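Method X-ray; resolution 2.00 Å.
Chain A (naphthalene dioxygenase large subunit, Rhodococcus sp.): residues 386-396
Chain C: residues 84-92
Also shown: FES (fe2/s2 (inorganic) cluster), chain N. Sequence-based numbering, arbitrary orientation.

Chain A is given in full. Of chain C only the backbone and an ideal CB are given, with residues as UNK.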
# COMPACT_ATOMS: atom_id res chain seq x y z
N GLN A 386 -16.72 14.64 1.65
CA GLN A 386 -17.48 15.41 0.70
C GLN A 386 -18.28 16.54 1.35
O GLN A 386 -18.39 17.63 0.79
CB GLN A 386 -18.39 14.49 -0.14
CG GLN A 386 -19.62 14.01 0.61
CD GLN A 386 -20.46 13.02 -0.16
OE1 GLN A 386 -20.53 13.08 -1.39
NE2 GLN A 386 -21.08 12.10 0.57
N PHE A 387 -18.82 16.31 2.54
CA PHE A 387 -19.49 17.36 3.30
C PHE A 387 -18.50 18.38 3.88
O PHE A 387 -18.73 19.60 3.83
CB PHE A 387 -20.33 16.75 4.43
CG PHE A 387 -21.11 17.75 5.24
CD1 PHE A 387 -22.21 18.43 4.71
CD2 PHE A 387 -20.76 18.00 6.58
CE1 PHE A 387 -22.95 19.37 5.49
CE2 PHE A 387 -21.46 18.92 7.35
CZ PHE A 387 -22.56 19.62 6.84
N ALA A 388 -17.39 17.90 4.41
CA ALA A 388 -16.35 18.79 4.90
C ALA A 388 -15.91 19.81 3.81
O ALA A 388 -15.67 21.00 4.07
CB ALA A 388 -15.13 17.94 5.37
N LYS A 389 -15.88 19.31 2.58
CA LYS A 389 -15.37 20.03 1.42
C LYS A 389 -16.29 21.16 0.97
O LYS A 389 -15.85 22.03 0.23
CB LYS A 389 -15.17 19.07 0.26
CG LYS A 389 -13.81 18.32 0.24
CD LYS A 389 -13.86 17.32 -0.94
CE LYS A 389 -12.48 16.91 -1.42
NZ LYS A 389 -12.57 15.71 -2.27
N THR A 390 -17.55 21.15 1.41
CA THR A 390 -18.51 22.19 1.06
C THR A 390 -18.43 23.38 1.99
O THR A 390 -19.06 24.42 1.78
CB THR A 390 -19.96 21.65 1.04
OG1 THR A 390 -20.36 21.28 2.38
CG2 THR A 390 -20.10 20.39 0.19
N GLY A 391 -17.61 23.26 3.03
CA GLY A 391 -17.38 24.38 3.91
C GLY A 391 -16.24 25.31 3.51
O GLY A 391 -15.65 25.24 2.39
N GLU A 392 -15.92 26.19 4.43
CA GLU A 392 -14.93 27.23 4.20
C GLU A 392 -13.83 27.15 5.28
O GLU A 392 -14.05 26.61 6.37
CB GLU A 392 -15.62 28.61 4.16
CG GLU A 392 -16.21 29.07 5.48
CD GLU A 392 -17.60 28.47 5.81
OE1 GLU A 392 -17.67 27.33 6.33
OE2 GLU A 392 -18.63 29.15 5.58
N LEU A 393 -12.65 27.61 4.93
CA LEU A 393 -11.59 27.87 5.90
C LEU A 393 -11.71 29.33 6.39
O LEU A 393 -12.03 30.21 5.58
CB LEU A 393 -10.25 27.65 5.22
CG LEU A 393 -10.02 26.27 4.60
CD1 LEU A 393 -8.70 26.22 3.80
CD2 LEU A 393 -10.07 25.14 5.65
N ASN A 394 -11.47 29.58 7.68
CA ASN A 394 -11.64 30.91 8.21
C ASN A 394 -10.28 31.64 8.24
O ASN A 394 -9.38 31.29 9.01
CB ASN A 394 -12.32 30.87 9.61
CG ASN A 394 -12.63 32.28 10.18
OD1 ASN A 394 -11.72 33.06 10.45
ND2 ASN A 394 -13.92 32.57 10.40
N TYR A 395 -10.16 32.65 7.38
CA TYR A 395 -9.00 33.49 7.37
C TYR A 395 -9.35 34.93 7.81
O TYR A 395 -8.74 35.92 7.34
CB TYR A 395 -8.40 33.47 5.96
CG TYR A 395 -7.66 32.17 5.68
CD1 TYR A 395 -8.23 31.20 4.86
CD2 TYR A 395 -6.38 31.93 6.22
CE1 TYR A 395 -7.57 30.02 4.60
CE2 TYR A 395 -5.70 30.72 5.93
CZ TYR A 395 -6.32 29.79 5.14
OH TYR A 395 -5.71 28.60 4.85
N GLN A 396 -10.31 35.04 8.74
CA GLN A 396 -10.84 36.35 9.12
C GLN A 396 -10.05 37.13 10.20
O GLN A 396 -10.52 38.16 10.68
CB GLN A 396 -12.29 36.23 9.60
CG GLN A 396 -13.25 35.58 8.56
CD GLN A 396 -14.69 35.70 9.02
OE1 GLN A 396 -15.01 35.47 10.19
NE2 GLN A 396 -15.58 36.03 8.08
N UNK C 84 -21.74 16.46 15.42
CA UNK C 84 -20.88 17.56 14.98
C UNK C 84 -19.90 17.04 13.96
O UNK C 84 -19.21 16.08 14.25
CB UNK C 84 -20.14 18.20 16.16
N UNK C 85 -19.77 17.70 12.81
CA UNK C 85 -18.64 17.39 11.93
C UNK C 85 -17.32 17.61 12.67
O UNK C 85 -17.11 18.69 13.23
CB UNK C 85 -18.69 18.25 10.66
N UNK C 86 -16.42 16.61 12.65
CA UNK C 86 -15.15 16.66 13.39
C UNK C 86 -14.01 17.41 12.67
O UNK C 86 -12.93 16.87 12.35
CB UNK C 86 -14.69 15.23 13.68
N UNK C 87 -14.30 18.67 12.41
CA UNK C 87 -13.46 19.50 11.60
C UNK C 87 -13.58 20.93 12.13
O UNK C 87 -14.63 21.57 11.99
CB UNK C 87 -13.84 19.40 10.12
N UNK C 88 -12.52 21.43 12.75
CA UNK C 88 -12.53 22.74 13.34
C UNK C 88 -12.90 23.80 12.29
O UNK C 88 -12.40 23.74 11.18
CB UNK C 88 -11.17 23.04 13.97
N UNK C 89 -13.74 24.77 12.65
CA UNK C 89 -14.16 25.81 11.70
C UNK C 89 -13.05 26.76 11.24
O UNK C 89 -13.22 27.47 10.25
CB UNK C 89 -15.28 26.64 12.33
N UNK C 90 -11.93 26.76 11.93
CA UNK C 90 -10.80 27.64 11.59
C UNK C 90 -9.97 27.09 10.38
O UNK C 90 -9.95 27.69 9.31
CB UNK C 90 -9.90 27.80 12.81
N UNK C 91 -9.29 25.96 10.56
CA UNK C 91 -8.46 25.41 9.47
C UNK C 91 -8.75 23.94 9.30
O UNK C 91 -7.97 23.23 8.69
CB UNK C 91 -6.97 25.62 9.74
N UNK C 92 -9.89 23.48 9.83
CA UNK C 92 -10.36 22.12 9.62
C UNK C 92 -9.71 20.98 10.41
O UNK C 92 -9.89 19.83 10.02
CB UNK C 92 -10.20 21.80 8.13
FE1 FES N . -7.08 26.70 14.01
FE2 FES N . -8.69 24.65 14.93
S1 FES N . -8.08 26.47 15.98
S2 FES N . -7.58 24.77 13.05

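Position 84 has its CB out of reach of chain A, with nothing of that stretch within 5.5 Å, so the contact sets no rule; the residue is His C84, bonded elsewhere in the structure.

Position 85 points toward chain A, its ideal CB 4.4 Å from Phe A387 CE2, with Ala A388 nearby. Carbon surrounds it, so Leu, Ile, Met or Val would suit. It is Leu C85: both methyls, CD1 and CD2, pack on the Phe A387 ring, each 4.1 Å from Phe A387 CD2, with CD1 at the ring's edge, and CD2 of Leu C85 also comes 4.3 Å from Ala A388 CB.

Position 86 again is out of reach and chain A is silent; it is Asn C86. Position 87 points toward Ala A388, whose CB is 5.1 Å from the ideal CB. A small residue fits without demanding contact, and Ala C87 makes none within 4.5 Å.

Position 88 is turned to other business: its CB is far from chain A but near the iron-sulfur cluster, where a metal ligand, Cys or His, is the natural guess. Cys C88 SG binds FE2 at 2.3 Å.

Position 89 sets off sideways, with no atom of chain A close to its CB, yet the carboxylate of Glu A392 waits beyond. Only a long side chain could use it; Lys or Arg would supply the charge. Arg C89, with chi1 to chi3 all m, curls back so that NH2 donates to Glu A392 OE1 at 3.1 Å, a salt bridge. A water accepts from its NE and donates to the backbone O of Glu A392.

Position 90 points away from chain A and toward the cluster, again inviting His or Cys. Its backbone serves the contact whatever the side chain: Asn A394 N donates to the O of this residue at 2.9 Å. His C90 binds FE1 through ND1 at 2.1 Å.

Position 91 leaves sideways, but chain A offers the carbonyl of Asn A394 and the ring of Tyr A395. A long donor is called for: Lys could reach for the carbonyl, whereas a flat cation could also cover the ring. Arg C91 does both. NH1 donates to Asn A394 O at 2.9 Å, and the guanidinium lies flat on Tyr A395, centres 4.0 Å apart and planes at 21°.

Position 92 has phi 77°, which by itself favours glycine, and an ideal CB would stand 4.2 Å from Leu A393 CD2, close but not a clash. Asn might also tolerate the backbone; the residue is Gly C92.

Chain C, residues 84-92: HLNACRHRG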
# COMPACT_ATOMS: atom_id res chain seq x y z
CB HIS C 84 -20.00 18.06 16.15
CG HIS C 84 -20.75 18.40 17.40
ND1 HIS C 84 -21.81 19.28 17.41
CD2 HIS C 84 -20.58 17.98 18.68
CE1 HIS C 84 -22.28 19.38 18.64
NE2 HIS C 84 -21.54 18.62 19.43
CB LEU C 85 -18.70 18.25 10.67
CG LEU C 85 -17.55 18.13 9.69
CD1 LEU C 85 -17.68 16.79 8.95
CD2 LEU C 85 -17.50 19.34 8.73
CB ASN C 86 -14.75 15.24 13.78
CG ASN C 86 -13.60 15.18 14.79
OD1 ASN C 86 -13.32 16.13 15.53
ND2 ASN C 86 -12.98 14.01 14.87
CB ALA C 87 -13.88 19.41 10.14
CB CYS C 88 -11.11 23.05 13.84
SG CYS C 88 -10.97 24.66 14.57
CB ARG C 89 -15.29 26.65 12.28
CG ARG C 89 -16.48 25.77 12.66
CD ARG C 89 -17.12 25.03 11.46
NE ARG C 89 -17.46 25.93 10.34
CZ ARG C 89 -18.55 26.70 10.28
NH1 ARG C 89 -19.46 26.71 11.25
NH2 ARG C 89 -18.74 27.45 9.21
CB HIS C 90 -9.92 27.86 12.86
CG HIS C 90 -8.77 28.81 12.66
ND1 HIS C 90 -7.49 28.50 13.05
CD2 HIS C 90 -8.72 30.04 12.11
CE1 HIS C 90 -6.69 29.52 12.75
NE2 HIS C 90 -7.41 30.46 12.16
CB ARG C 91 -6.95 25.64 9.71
CG ARG C 91 -6.06 25.63 8.40
CD ARG C 91 -6.17 26.89 7.58
NE ARG C 91 -5.44 27.99 8.21
CZ ARG C 91 -6.01 29.06 8.76
NH1 ARG C 91 -7.33 29.21 8.76
NH2 ARG C 91 -5.23 29.99 9.35
O HOH W 1 -15.16 27.04 8.87
O HOH W 2 -12.72 24.55 8.33
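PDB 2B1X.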